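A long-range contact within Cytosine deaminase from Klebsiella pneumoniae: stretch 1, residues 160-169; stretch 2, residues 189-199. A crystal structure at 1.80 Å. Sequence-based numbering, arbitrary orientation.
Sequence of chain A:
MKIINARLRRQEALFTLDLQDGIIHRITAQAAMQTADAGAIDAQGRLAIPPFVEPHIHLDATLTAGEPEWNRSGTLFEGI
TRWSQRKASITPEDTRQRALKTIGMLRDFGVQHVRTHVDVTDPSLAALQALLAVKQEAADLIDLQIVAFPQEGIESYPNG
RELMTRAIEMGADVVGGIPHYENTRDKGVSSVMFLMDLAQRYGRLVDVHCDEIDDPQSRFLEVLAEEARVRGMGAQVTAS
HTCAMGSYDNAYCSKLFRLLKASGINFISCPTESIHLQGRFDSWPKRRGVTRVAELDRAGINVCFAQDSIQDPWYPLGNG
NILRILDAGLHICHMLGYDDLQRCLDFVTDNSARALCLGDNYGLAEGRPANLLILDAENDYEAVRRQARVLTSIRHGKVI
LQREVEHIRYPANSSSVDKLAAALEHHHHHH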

# COMPACT_ATOMS: atom_id res chain seq x y z
N GLY A 160 24.07 25.72 -15.05
CA GLY A 160 23.79 24.75 -14.00
C GLY A 160 24.73 24.81 -12.81
O GLY A 160 24.29 24.75 -11.65
N ARG A 161 26.03 24.94 -13.07
CA ARG A 161 27.00 25.00 -11.97
C ARG A 161 26.86 26.28 -11.13
O ARG A 161 26.96 26.22 -9.89
N GLU A 162 26.60 27.42 -11.78
CA GLU A 162 26.36 28.69 -11.09
C GLU A 162 25.13 28.61 -10.20
O GLU A 162 25.12 29.17 -9.11
N LEU A 163 24.08 27.99 -10.72
CA LEU A 163 22.83 27.87 -9.97
C LEU A 163 23.00 26.99 -8.74
O LEU A 163 22.48 27.32 -7.67
N MET A 164 23.71 25.89 -8.89
CA MET A 164 24.00 25.00 -7.74
C MET A 164 24.78 25.76 -6.68
O MET A 164 24.47 25.68 -5.49
N THR A 165 25.80 26.50 -7.11
CA THR A 165 26.66 27.25 -6.20
C THR A 165 25.86 28.34 -5.51
O THR A 165 25.96 28.52 -4.29
N ARG A 166 25.05 29.06 -6.28
CA ARG A 166 24.23 30.14 -5.72
C ARG A 166 23.25 29.58 -4.69
O ARG A 166 23.05 30.16 -3.63
N ALA A 167 22.64 28.43 -5.00
CA ALA A 167 21.69 27.80 -4.08
C ALA A 167 22.34 27.44 -2.75
O ALA A 167 21.75 27.61 -1.68
N ILE A 168 23.55 26.91 -2.83
CA ILE A 168 24.32 26.58 -1.63
C ILE A 168 24.67 27.85 -0.85
O ILE A 168 24.51 27.90 0.37
N GLU A 169 25.10 28.89 -1.55
CA GLU A 169 25.43 30.13 -0.85
C GLU A 169 24.20 30.76 -0.19
O GLU A 169 24.31 31.38 0.87
N VAL A 189 29.28 11.74 -15.14
CA VAL A 189 30.42 11.55 -14.24
C VAL A 189 30.98 12.89 -13.76
O VAL A 189 31.23 13.06 -12.56
N SER A 190 31.16 13.84 -14.67
CA SER A 190 31.68 15.15 -14.28
C SER A 190 30.73 15.85 -13.32
O SER A 190 31.17 16.59 -12.43
N SER A 191 29.42 15.61 -13.47
CA SER A 191 28.46 16.23 -12.55
C SER A 191 28.69 15.75 -11.11
O SER A 191 28.60 16.53 -10.16
N VAL A 192 29.01 14.47 -10.95
CA VAL A 192 29.24 13.93 -9.61
C VAL A 192 30.53 14.53 -9.02
O VAL A 192 30.56 14.90 -7.84
N MET A 193 31.57 14.64 -9.84
CA MET A 193 32.82 15.26 -9.37
C MET A 193 32.58 16.70 -8.92
O MET A 193 33.05 17.11 -7.85
N PHE A 194 31.84 17.45 -9.73
CA PHE A 194 31.48 18.82 -9.38
C PHE A 194 30.71 18.93 -8.06
O PHE A 194 31.04 19.75 -7.21
N LEU A 195 29.66 18.13 -7.91
CA LEU A 195 28.78 18.28 -6.76
C LEU A 195 29.49 17.87 -5.47
O LEU A 195 29.28 18.47 -4.42
N MET A 196 30.35 16.87 -5.56
CA MET A 196 31.15 16.47 -4.40
C MET A 196 32.16 17.55 -4.03
O MET A 196 32.36 17.84 -2.85
N ASP A 197 32.80 18.17 -5.03
CA ASP A 197 33.70 19.29 -4.77
C ASP A 197 32.95 20.45 -4.10
O ASP A 197 33.45 21.06 -3.16
N LEU A 198 31.77 20.76 -4.64
CA LEU A 198 30.90 21.79 -4.07
C LEU A 198 30.58 21.51 -2.60
O LEU A 198 30.77 22.36 -1.74
N ALA A 199 30.09 20.31 -2.30
CA ALA A 199 29.78 19.94 -0.92
C ALA A 199 30.99 20.05 -0.00
O ALA A 199 30.86 20.51 1.13

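Two helices run side by side in nearly the same direction, their axes 23° from parallel and 11.1 Å apart at closest approach. That spacing leaves room for large side chains, and stretch 2 supplies the two main bumps, Phe194 and Leu198, one turn apart and both pointing toward stretch 1.

Phe194, chi1 t with chi2 at 79°, reaches into a hollow made by Arg161, Met164 and Thr165. The floor is partly backbone: Phe194 CZ lies 3.7 Å from Arg161 O. Met164 CB, 3.9 Å from Phe194 CE2, and Thr165 OG1, 3.9 Å from Phe194 CZ, meet the ring at its edge, while the aliphatic part of Arg161 covers one face. Arg161 CG sits 3.7 Å from the centroid of the Phe194 ring, only 10° off its normal, a CH-pi contact. With chi1 m and then chi2 and chi3 both t, the arginine is extended across the phenyl group, and Phe194 CD1 in turn lies over a face of the guanidinium, 3.7 Å from Arg161 NH1.

Leu198, chi1 t and chi2 p, fills the next hollow, among Met164, Thr165 and Ile168. Its CD2 is 3.9 Å from both Met164 CB and Ile168 CG1; its CD1 takes the other side, 3.8 Å from Thr165 OG1. Met164, m at all three chi angles, thus borders both hollows through its CB. Thr165, chi1 m, can sit among apolar neighbours because its hydroxyl is spent within its own helix, Thr165 OG1 donating to Arg161 O at 2.9 Å.

No direct hydrogen bond joins the helices. At the polar margin a water accepts from Arg161 NH2 at 2.9 Å and donates weakly to Ser190 O at 3.5 Å, bridging them. The rule here is shape first: two bumps a turn apart, two hollows sharing a wall, and a long side chain as lid.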

# COMPACT_ATOMS: atom_id res chain seq x y z
CB ARG A 161 28.44 24.83 -12.49
CG ARG A 161 28.76 23.41 -12.99
CD ARG A 161 30.23 23.27 -13.43
NE ARG A 161 30.56 21.90 -13.81
CZ ARG A 161 31.76 21.34 -13.65
NH1 ARG A 161 32.76 22.05 -13.13
NH2 ARG A 161 31.97 20.08 -14.01
CB GLU A 162 26.09 29.84 -12.08
CG GLU A 162 27.26 30.30 -12.88
CD GLU A 162 26.95 31.59 -13.65
OE1 GLU A 162 25.76 31.99 -13.76
OE2 GLU A 162 27.93 32.21 -14.11
CB LEU A 163 21.73 27.32 -10.87
CG LEU A 163 21.26 28.35 -11.91
CD1 LEU A 163 20.45 27.66 -13.01
CD2 LEU A 163 20.44 29.43 -11.22
CB MET A 164 24.79 23.78 -8.19
CG MET A 164 23.96 22.74 -8.94
SD MET A 164 22.75 21.95 -7.86
CE MET A 164 23.84 20.91 -6.84
CB THR A 165 27.84 27.87 -6.97
OG1 THR A 165 28.58 26.82 -7.62
CG2 THR A 165 28.77 28.65 -6.05
CB ARG A 166 23.47 30.87 -6.84
CG ARG A 166 22.57 31.99 -6.36
CD ARG A 166 23.38 33.16 -5.80
NE ARG A 166 22.54 34.03 -5.00
CZ ARG A 166 22.86 34.49 -3.80
NH1 ARG A 166 24.04 34.17 -3.26
NH2 ARG A 166 22.02 35.27 -3.14
CB ALA A 167 21.10 26.54 -4.73
CB ILE A 168 25.59 25.78 -1.99
CG1 ILE A 168 25.20 24.38 -2.48
CG2 ILE A 168 26.56 25.71 -0.81
CD1 ILE A 168 24.30 23.62 -1.52
CB GLU A 169 26.13 31.12 -1.78
CG GLU A 169 27.51 30.65 -2.20
CD GLU A 169 28.21 31.62 -3.13
OE1 GLU A 169 27.52 32.48 -3.73
OE2 GLU A 169 29.44 31.51 -3.27
CB VAL A 189 31.53 10.69 -14.89
CG1 VAL A 189 32.82 10.75 -14.08
CG2 VAL A 189 31.04 9.25 -15.05
CB SER A 190 31.99 16.03 -15.50
OG SER A 190 30.80 16.42 -16.16
CB SER A 191 27.01 16.01 -12.99
OG SER A 191 26.55 14.69 -12.71
CB VAL A 192 29.27 12.39 -9.58
CG1 VAL A 192 29.68 11.88 -8.19
CG2 VAL A 192 27.90 11.82 -9.99
CB MET A 193 33.90 15.21 -10.46
CG MET A 193 34.22 13.81 -10.96
SD MET A 193 34.75 12.71 -9.61
CE MET A 193 35.07 11.20 -10.53
CB PHE A 194 30.67 19.50 -10.49
CG PHE A 194 30.05 20.80 -10.05
CD1 PHE A 194 30.82 21.96 -10.00
CD2 PHE A 194 28.73 20.86 -9.64
CE1 PHE A 194 30.27 23.17 -9.57
CE2 PHE A 194 28.16 22.07 -9.21
CZ PHE A 194 28.94 23.22 -9.18
CB LEU A 195 27.46 17.53 -6.95
CG LEU A 195 27.36 16.00 -6.83
CD1 LEU A 195 27.15 15.52 -5.37
CD2 LEU A 195 26.23 15.49 -7.72
CB MET A 196 31.82 15.11 -4.64
CG MET A 196 30.84 13.95 -4.73
SD MET A 196 29.90 13.62 -3.21
CE MET A 196 31.12 12.69 -2.25
CB ASP A 197 34.34 19.81 -6.07
CG ASP A 197 35.41 18.87 -6.61
OD1 ASP A 197 35.87 17.98 -5.86
OD2 ASP A 197 35.79 19.04 -7.79
CB LEU A 198 29.60 21.88 -4.89
CG LEU A 198 28.63 23.02 -4.55
CD1 LEU A 198 29.27 24.38 -4.78
CD2 LEU A 198 27.32 22.87 -5.37
CB ALA A 199 29.22 18.54 -0.86
O HOH W 1 34.11 18.28 -13.18